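Local atomic coordinates of Mab-21 domain-containing protein (Tribolium castaneum, PDB entry 7LT2), a protein that senses double-stranded RNA in the beetle cytoplasm and, as a nucleotidyltransferase, makes cyclic GMP-AMP from ATP and GTP to trigger innate immune responses. Residues 164-168 and 180-184; 67-71 and 189-193; 305-310 and 351-355. The contacts are given in a common frame with arbitrary orientation. Residues are numbered along the deposited sequence.

Interaction 1. Residues 164-168 and 180-184; sequences GTFHI and GISHS
An antiparallel hairpin is held first by its backbone, and 164-168 with 180-184 illustrate the rule. His167 and Ser182 form a hydrogen-bonded pair: His167 N donates to Ser182 O and Ser182 N to His167 O, both at 2.9 Å. The next inter-strand bond, Ser184 N to Thr165 O at 3.1 Å, comes where 180-184 is already leaving the sheet, Ser184 having phi/psi near -62/-22. A water joins Thr165 O (3.0 Å) to His183 ND1 (2.9 Å). Phe166-His183 and Ile168-Ile181 are the non-hydrogen-bonded pairs, with CA atoms 4.6 and 4.8 Å apart. The short strand axes come within 4.6 Å and run at 144°, an antiparallel pair with marked twist.

Side chains follow this register. His167 and Ser182 share one face, and the His167 ring, chi1 m, receives Ser184 CA 3.8 Å from its centroid, almost on the ring normal, as a CH-pi contact. On the other face Ile168 and Ile181, both mt, meet through their CG1 atoms at 4.3 Å. The Phe166 and His183 rings lie obliquely, centroids 5.5 Å apart, with Phe166 CE1 3.5 Å from His183 ND1.

Within the nucleotidyltransferase sheet, strand 156-161 flanks the hairpin beside 164-168 and strand 188-200 beside 180-184, while helix 18-42 packs against Phe166, Ile168 and Ile181.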
loop_
_atom_site.group_PDB
_atom_site.type_symbol
_atom_site.label_atom_id
_atom_site.label_comp_id
_atom_site.label_asym_id
_atom_site.label_seq_id
_atom_site.Cartn_x
_atom_site.Cartn_y
_atom_site.Cartn_z
ATOM N N GLY A 164 -17.316 8.358 18.124
ATOM C CA GLY A 164 -17.880 7.375 19.030
ATOM C C GLY A 164 -16.845 6.536 19.746
ATOM O O GLY A 164 -15.732 6.995 20.011
ATOM N N THR A 165 -17.212 5.300 20.067
ATOM C CA THR A 165 -16.368 4.382 20.819
ATOM C C THR A 165 -15.965 3.220 19.925
ATOM O O THR A 165 -16.781 2.706 19.152
ATOM C CB THR A 165 -17.102 3.865 22.056
ATOM O OG1 THR A 165 -17.490 4.978 22.872
ATOM C CG2 THR A 165 -16.206 2.937 22.872
ATOM N N PHE A 166 -14.706 2.812 20.028
ATOM C CA PHE A 166 -14.164 1.803 19.135
ATOM C C PHE A 166 -13.346 0.798 19.925
ATOM O O PHE A 166 -12.832 1.096 21.006
ATOM C CB PHE A 166 -13.339 2.464 18.025
ATOM C CG PHE A 166 -14.152 3.414 17.208
ATOM C CD1 PHE A 166 -14.932 2.947 16.162
ATOM C CD2 PHE A 166 -14.220 4.755 17.546
ATOM C CE1 PHE A 166 -15.728 3.811 15.443
ATOM C CE2 PHE A 166 -15.009 5.622 16.826
ATOM C CZ PHE A 166 -15.763 5.151 15.774
ATOM N N HIS A 167 -13.264 -0.409 19.376
ATOM C CA HIS A 167 -12.547 -1.516 19.984
ATOM C C HIS A 167 -11.347 -1.867 19.121
ATOM O O HIS A 167 -11.452 -1.940 17.892
ATOM C CB HIS A 167 -13.454 -2.739 20.141
ATOM C CG HIS A 167 -14.442 -2.618 21.258
ATOM N ND1 HIS A 167 -15.429 -3.554 21.486
ATOM C CD2 HIS A 167 -14.593 -1.672 22.214
ATOM C CE1 HIS A 167 -16.145 -3.188 22.533
ATOM N NE2 HIS A 167 -15.659 -2.050 22.994
ATOM N N ILE A 168 -10.204 -2.079 19.764
ATOM C CA ILE A 168 -8.972 -2.419 19.068
ATOM C C ILE A 168 -8.481 -3.758 19.594
ATOM O O ILE A 168 -8.217 -3.908 20.795
ATOM C CB ILE A 168 -7.896 -1.336 19.231
ATOM C CG1 ILE A 168 -8.321 -0.051 18.521
ATOM C CG2 ILE A 168 -6.575 -1.817 18.664
ATOM C CD1 ILE A 168 -7.268 1.022 18.573
ATOM N N GLY A 180 -6.697 -4.622 14.696
ATOM C CA GLY A 180 -8.036 -4.816 14.169
ATOM C C GLY A 180 -9.000 -3.826 14.796
ATOM O O GLY A 180 -9.218 -3.859 16.008
ATOM N N ILE A 181 -9.581 -2.934 13.999
ATOM C CA ILE A 181 -10.396 -1.837 14.516
ATOM C C ILE A 181 -11.861 -2.130 14.223
ATOM O O ILE A 181 -12.232 -2.392 13.072
ATOM C CB ILE A 181 -9.961 -0.489 13.915
ATOM C CG1 ILE A 181 -8.493 -0.220 14.269
ATOM C CG2 ILE A 181 -10.859 0.639 14.428
ATOM C CD1 ILE A 181 -7.890 0.992 13.586
ATOM N N SER A 182 -12.692 -2.086 15.264
ATOM C CA SER A 182 -14.121 -2.354 15.155
ATOM C C SER A 182 -14.913 -1.267 15.869
ATOM O O SER A 182 -14.409 -0.589 16.768
ATOM C CB SER A 182 -14.491 -3.717 15.761
ATOM O OG SER A 182 -13.798 -4.784 15.137
ATOM N N HIS A 183 -16.170 -1.107 15.464
ATOM C CA HIS A 183 -17.106 -0.341 16.277
ATOM C C HIS A 183 -17.299 -1.038 17.620
ATOM O O HIS A 183 -17.234 -2.268 17.715
ATOM C CB HIS A 183 -18.457 -0.209 15.568
ATOM C CG HIS A 183 -18.395 0.561 14.286
ATOM N ND1 HIS A 183 -18.471 1.935 14.241
ATOM C CD2 HIS A 183 -18.265 0.148 13.003
ATOM C CE1 HIS A 183 -18.383 2.338 12.985
ATOM N NE2 HIS A 183 -18.259 1.273 12.214
ATOM N N SER A 184 -17.535 -0.245 18.672
ATOM C CA SER A 184 -17.838 -0.843 19.969
ATOM C C SER A 184 -19.109 -1.681 19.925
ATOM O O SER A 184 -19.287 -2.563 20.773
ATOM C CB SER A 184 -17.962 0.237 21.048
ATOM O OG SER A 184 -19.120 1.030 20.847
HETATM O O HOH W 1 -18.635 3.168 16.881
#

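Interaction 2. Residues 67-71 and 189-193; sequences KPEEF and IMDVD
Parallel strands brought together from distant parts of a chain can place acidic residues side by side, and 67-71 against 189-193, joining strands 70-77 and 188-200 in the nucleotidyltransferase sheet, is a worked case. The pairs are Glu70-Asp191, CA atoms 4.4 Å apart, and Phe71-Val192, 5.2 Å; the end-to-end directions of 68-71 and 189-193 differ by 29°.

Backbone hydrogen bonds alternate in the parallel manner: Asp191 N to Glu69 O at 3.0 Å, Phe71 N to Asp191 O at 3.0 Å, and Asp193 N to Phe71 O at 3.1 Å. CA-H...O contacts from Glu70 CA to Asp191 O (3.1 Å) and from Val192 CA to Phe71 O (3.3 Å) accompany them. Before the ladder starts, a water spans Pro68 O and Ile189 O, 2.8 Å from each. Ile189 and Met190 both face Ile181 of neighbouring strand 177-183, a classic beta bulge.

Apolar contacts gather around Phe71, chi1 p. Val192 CG1 lies over its face, 4.3 Å from the centroid, and Val192 CG2 approaches Phe71 CE1 at 3.5 Å. Met190 SD sits at the ring edge, 5.1 Å from the centroid, a Met-aromatic contact, while Met190 CE meets Pro68 CB at 3.8 Å. Helix 18-42 also packs on Phe71.

Among the acids, Asp191 is salt-bridged to Lys188, and Asp193 OD1 is hydrogen-bonded to Thr178. A water links Glu70 OE1 (2.6 Å) to Asp193 OD1 (2.8 Å). By similarity, Glu70 and Asp193, with Asp72, bind catalytic Mg(2+); Glu70 OE1 and Asp193 OD2 only 4.4 Å apart are consistent with a site whose like charges a metal would offset.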
loop_
_atom_site.group_PDB
_atom_site.type_symbol
_atom_site.label_atom_id
_atom_site.label_comp_id
_atom_site.label_asym_id
_atom_site.label_seq_id
_atom_site.Cartn_x
_atom_site.Cartn_y
_atom_site.Cartn_z
ATOM N N LYS A 67 -15.034 -5.314 -0.685
ATOM C CA LYS A 67 -15.000 -4.731 0.657
ATOM C C LYS A 67 -13.557 -4.544 1.114
ATOM O O LYS A 67 -12.780 -5.505 1.103
ATOM C CB LYS A 67 -15.754 -5.613 1.655
ATOM C CG LYS A 67 -15.771 -5.044 3.073
ATOM C CD LYS A 67 -16.531 -5.928 4.045
ATOM C CE LYS A 67 -15.935 -7.315 4.115
ATOM N NZ LYS A 67 -14.563 -7.293 4.683
ATOM N N PRO A 68 -13.163 -3.340 1.523
ATOM C CA PRO A 68 -11.801 -3.155 2.032
ATOM C C PRO A 68 -11.610 -3.891 3.346
ATOM O O PRO A 68 -12.531 -4.015 4.158
ATOM C CB PRO A 68 -11.684 -1.635 2.213
ATOM C CG PRO A 68 -13.078 -1.139 2.300
ATOM C CD PRO A 68 -13.950 -2.096 1.527
ATOM N N GLU A 69 -10.394 -4.406 3.538
ATOM C CA GLU A 69 -10.117 -5.260 4.686
ATOM C C GLU A 69 -8.909 -4.803 5.497
ATOM O O GLU A 69 -8.877 -5.018 6.713
ATOM C CB GLU A 69 -9.926 -6.706 4.228
ATOM C CG GLU A 69 -11.249 -7.392 3.929
ATOM C CD GLU A 69 -11.092 -8.648 3.106
ATOM O OE1 GLU A 69 -10.102 -8.747 2.352
ATOM O OE2 GLU A 69 -11.964 -9.536 3.211
ATOM N N GLU A 70 -7.927 -4.168 4.856
ATOM C CA GLU A 70 -6.724 -3.757 5.575
ATOM C C GLU A 70 -6.036 -2.617 4.838
ATOM O O GLU A 70 -6.252 -2.405 3.644
ATOM C CB GLU A 70 -5.747 -4.925 5.743
ATOM C CG GLU A 70 -5.277 -5.515 4.422
ATOM C CD GLU A 70 -4.162 -6.524 4.601
ATOM O OE1 GLU A 70 -3.218 -6.235 5.369
ATOM O OE2 GLU A 70 -4.228 -7.599 3.971
ATOM N N PHE A 71 -5.195 -1.886 5.571
ATOM C CA PHE A 71 -4.221 -0.994 4.958
ATOM C C PHE A 71 -3.015 -0.875 5.881
ATOM O O PHE A 71 -3.015 -1.376 7.009
ATOM C CB PHE A 71 -4.812 0.389 4.619
ATOM C CG PHE A 71 -5.177 1.233 5.815
ATOM C CD1 PHE A 71 -6.431 1.130 6.393
ATOM C CD2 PHE A 71 -4.286 2.166 6.322
ATOM C CE1 PHE A 71 -6.784 1.922 7.475
ATOM C CE2 PHE A 71 -4.629 2.960 7.408
ATOM C CZ PHE A 71 -5.880 2.834 7.984
ATOM N N ILE A 189 -14.315 -2.865 11.203
ATOM C CA ILE A 189 -14.070 -1.806 10.226
ATOM C C ILE A 189 -12.903 -2.177 9.315
ATOM O O ILE A 189 -13.092 -2.369 8.107
ATOM C CB ILE A 189 -13.833 -0.448 10.910
ATOM C CG1 ILE A 189 -15.048 -0.065 11.758
ATOM C CG2 ILE A 189 -13.548 0.618 9.862
ATOM C CD1 ILE A 189 -14.815 1.132 12.668
ATOM N N MET A 190 -11.696 -2.284 9.871
ATOM C CA MET A 190 -10.532 -2.597 9.045
ATOM C C MET A 190 -9.368 -2.998 9.940
ATOM O O MET A 190 -9.315 -2.627 11.117
ATOM C CB MET A 190 -10.132 -1.409 8.162
ATOM C CG MET A 190 -9.893 -1.784 6.699
ATOM S SD MET A 190 -9.857 -0.373 5.589
ATOM C CE MET A 190 -11.587 0.063 5.560
ATOM N N ASP A 191 -8.442 -3.772 9.363
ATOM C CA ASP A 191 -7.151 -4.065 9.980
ATOM C C ASP A 191 -6.124 -3.043 9.517
ATOM O O ASP A 191 -6.147 -2.597 8.368
ATOM C CB ASP A 191 -6.653 -5.465 9.600
ATOM C CG ASP A 191 -7.460 -6.583 10.231
ATOM O OD1 ASP A 191 -8.181 -6.332 11.215
ATOM O OD2 ASP A 191 -7.349 -7.733 9.746
ATOM N N VAL A 192 -5.202 -2.679 10.413
ATOM C CA VAL A 192 -4.145 -1.720 10.096
ATOM C C VAL A 192 -2.811 -2.277 10.574
ATOM O O VAL A 192 -2.664 -2.616 11.752
ATOM C CB VAL A 192 -4.404 -0.344 10.742
ATOM C CG1 VAL A 192 -3.348 0.660 10.303
ATOM C CG2 VAL A 192 -5.799 0.166 10.385
ATOM N N ASP A 193 -1.837 -2.356 9.668
ATOM C CA ASP A 193 -0.481 -2.764 10.020
ATOM C C ASP A 193 0.366 -1.534 10.334
ATOM O O ASP A 193 0.355 -0.553 9.584
ATOM C CB ASP A 193 0.156 -3.578 8.892
ATOM C CG ASP A 193 -0.358 -5.008 8.840
ATOM O OD1 ASP A 193 -1.321 -5.331 9.569
ATOM O OD2 ASP A 193 0.208 -5.808 8.066
HETATM O O HOH W 2 -13.181 -4.778 6.765
HETATM O O HOH W 3 -3.270 -6.520 7.977
#

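Interaction 3. Residues 305-310 and 351-355; sequences FMTTLR and IKDIE
Helix-helix packing commonly sets apolar side chains at the centre and charges at the margin; here helix 301-318, whose 305-310 belongs to the HhH/H2TH-like domain, meets the C-terminal end of helix 337-354. Ile351 and Ile354 point toward 305-310 and supply the apolar centre with Met306 and Leu309. Leu309, tp, brings CD2 to 3.8 Å from Ile351 CG1 and 4.1 Å from Ile354 CD1. Met306, mmm, curls its end inward, with SD 3.7 Å from Ile354 CD1 and CE 4.2 Å from Ile351 CG2. Phe305, chi1 t, adds its CE2 atom 4.0 Å from Ile354 CD1, and its ring also packs on helix 258-272.

The closest CA atoms, those of Arg310 and Ile351, are 7.4 Å apart. Segment 305-310 is helical throughout and 351-355 as far as Ile354; Glu355 is the first residue to leave helical phi/psi, though its N bonds to Ile351 O at 2.8 Å.

At the polar edge Arg310 extends with chi2 and chi3 t, laying a guanidinium face over Ile351, NH1 to CG2 3.4 Å. Arg310 NH2 donates to Glu355 OE2 at 2.8 Å, a salt bridge, and Arg310 NH1 adds a weak hydrogen bond to that oxygen at 3.3 Å.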
loop_
_atom_site.group_PDB
_atom_site.type_symbol
_atom_site.label_atom_id
_atom_site.label_comp_id
_atom_site.label_asym_id
_atom_site.label_seq_id
_atom_site.Cartn_x
_atom_site.Cartn_y
_atom_site.Cartn_z
ATOM N N PHE A 305 -10.685 0.134 -20.901
ATOM C CA PHE A 305 -10.592 -1.221 -20.360
ATOM C C PHE A 305 -10.033 -2.196 -21.392
ATOM O O PHE A 305 -9.105 -2.960 -21.100
ATOM C CB PHE A 305 -11.968 -1.684 -19.872
ATOM C CG PHE A 305 -12.036 -3.157 -19.531
ATOM C CD1 PHE A 305 -11.413 -3.652 -18.395
ATOM C CD2 PHE A 305 -12.748 -4.035 -20.332
ATOM C CE1 PHE A 305 -11.478 -5.000 -18.077
ATOM C CE2 PHE A 305 -12.819 -5.385 -20.021
ATOM C CZ PHE A 305 -12.185 -5.868 -18.893
ATOM N N MET A 306 -10.595 -2.193 -22.604
ATOM C CA MET A 306 -10.144 -3.132 -23.627
ATOM C C MET A 306 -8.696 -2.883 -24.019
ATOM O O MET A 306 -7.927 -3.830 -24.226
ATOM C CB MET A 306 -11.046 -3.043 -24.859
ATOM C CG MET A 306 -12.441 -3.612 -24.650
ATOM S SD MET A 306 -12.415 -5.359 -24.199
ATOM C CE MET A 306 -11.522 -6.039 -25.591
ATOM N N THR A 307 -8.302 -1.617 -24.138
ATOM C CA THR A 307 -6.944 -1.326 -24.575
ATOM C C THR A 307 -5.926 -1.680 -23.499
ATOM O O THR A 307 -4.891 -2.286 -23.801
ATOM C CB THR A 307 -6.821 0.143 -24.974
ATOM O OG1 THR A 307 -7.617 0.375 -26.140
ATOM C CG2 THR A 307 -5.370 0.490 -25.278
ATOM N N THR A 308 -6.204 -1.326 -22.238
ATOM C CA THR A 308 -5.258 -1.652 -21.174
ATOM C C THR A 308 -5.234 -3.149 -20.898
ATOM O O THR A 308 -4.186 -3.688 -20.536
ATOM C CB THR A 308 -5.568 -0.871 -19.889
ATOM O OG1 THR A 308 -6.912 -1.117 -19.446
ATOM C CG2 THR A 308 -5.369 0.625 -20.109
ATOM N N LEU A 309 -6.363 -3.837 -21.089
ATOM C CA LEU A 309 -6.369 -5.289 -20.935
ATOM C C LEU A 309 -5.476 -5.955 -21.974
ATOM O O LEU A 309 -4.725 -6.883 -21.654
ATOM C CB LEU A 309 -7.797 -5.830 -21.032
ATOM C CG LEU A 309 -7.973 -7.355 -20.964
ATOM C CD1 LEU A 309 -7.488 -7.935 -19.637
ATOM C CD2 LEU A 309 -9.427 -7.743 -21.209
ATOM N N ARG A 310 -5.537 -5.486 -23.223
ATOM C CA ARG A 310 -4.658 -6.009 -24.265
ATOM C C ARG A 310 -3.189 -5.772 -23.929
ATOM O O ARG A 310 -2.350 -6.664 -24.117
ATOM C CB ARG A 310 -5.005 -5.365 -25.608
ATOM C CG ARG A 310 -6.354 -5.778 -26.176
ATOM C CD ARG A 310 -6.598 -5.114 -27.522
ATOM N NE ARG A 310 -7.953 -5.339 -28.011
ATOM C CZ ARG A 310 -8.330 -6.398 -28.713
ATOM N NH1 ARG A 310 -7.475 -7.356 -29.033
ATOM N NH2 ARG A 310 -9.597 -6.497 -29.105
ATOM N N ILE A 351 -10.243 -11.900 -24.204
ATOM C CA ILE A 351 -10.289 -10.758 -25.115
ATOM C C ILE A 351 -11.076 -11.104 -26.374
ATOM O O ILE A 351 -11.917 -10.319 -26.832
ATOM C CB ILE A 351 -8.862 -10.284 -25.448
ATOM C CG1 ILE A 351 -8.171 -9.778 -24.181
ATOM C CG2 ILE A 351 -8.903 -9.185 -26.503
ATOM C CD1 ILE A 351 -6.710 -9.457 -24.369
ATOM N N LYS A 352 -10.832 -12.289 -26.945
ATOM C CA LYS A 352 -11.573 -12.694 -28.135
ATOM C C LYS A 352 -13.061 -12.825 -27.840
ATOM O O LYS A 352 -13.904 -12.530 -28.695
ATOM C CB LYS A 352 -11.026 -14.016 -28.675
ATOM C CG LYS A 352 -9.574 -13.961 -29.112
ATOM C CD LYS A 352 -9.374 -12.959 -30.236
ATOM C CE LYS A 352 -9.359 -13.642 -31.592
ATOM N NZ LYS A 352 -8.156 -14.505 -31.753
ATOM N N ASP A 353 -13.402 -13.260 -26.628
ATOM C CA ASP A 353 -14.794 -13.518 -26.287
ATOM C C ASP A 353 -15.575 -12.237 -26.010
ATOM O O ASP A 353 -16.801 -12.225 -26.164
ATOM C CB ASP A 353 -14.862 -14.448 -25.071
ATOM C CG ASP A 353 -16.221 -15.081 -24.899
ATOM O OD1 ASP A 353 -16.646 -15.818 -25.811
ATOM O OD2 ASP A 353 -16.854 -14.850 -23.847
ATOM N N ILE A 354 -14.896 -11.163 -25.607
ATOM C CA ILE A 354 -15.562 -9.911 -25.262
ATOM C C ILE A 354 -15.314 -8.809 -26.284
ATOM O O ILE A 354 -16.052 -7.811 -26.280
ATOM C CB ILE A 354 -15.154 -9.425 -23.855
ATOM C CG1 ILE A 354 -13.688 -8.985 -23.842
ATOM C CG2 ILE A 354 -15.405 -10.512 -22.820
ATOM C CD1 ILE A 354 -13.209 -8.494 -22.485
ATOM N N GLU A 355 -14.289 -8.947 -27.128
ATOM C CA GLU A 355 -13.961 -8.075 -28.253
ATOM C C GLU A 355 -15.171 -7.372 -28.852
ATOM O O GLU A 355 -15.271 -6.140 -28.823
ATOM C CB GLU A 355 -13.281 -8.914 -29.338
ATOM C CG GLU A 355 -12.194 -8.215 -30.101
ATOM C CD GLU A 355 -11.163 -9.188 -30.625
ATOM O OE1 GLU A 355 -11.554 -10.230 -31.200
ATOM O OE2 GLU A 355 -9.959 -8.921 -30.439
#

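How the interactions relate
From the N terminus, the first segment reached is 67-71, which waits 117 residues for its partner. Within that long loop the chain forms the 164-168/180-184 hairpin of interaction 1, closed over 11 residues; the next strand then brings in 189-193 and completes interaction 2. Interaction 1 is thus nested in interaction 2. The two touch in the nucleotidyltransferase sheet they build, where Ile181 O lies 2.8 Å from Ile189 N, and Ile181 N 2.9 Å from Met190 O, probable hydrogen bonds. Interaction 3 follows in series, closing a 40-residue loop by joining helices 301-318 and 337-354 in the helical part, its nearest atoms about 18 Å from interaction 2 and about 31 Å from interaction 1.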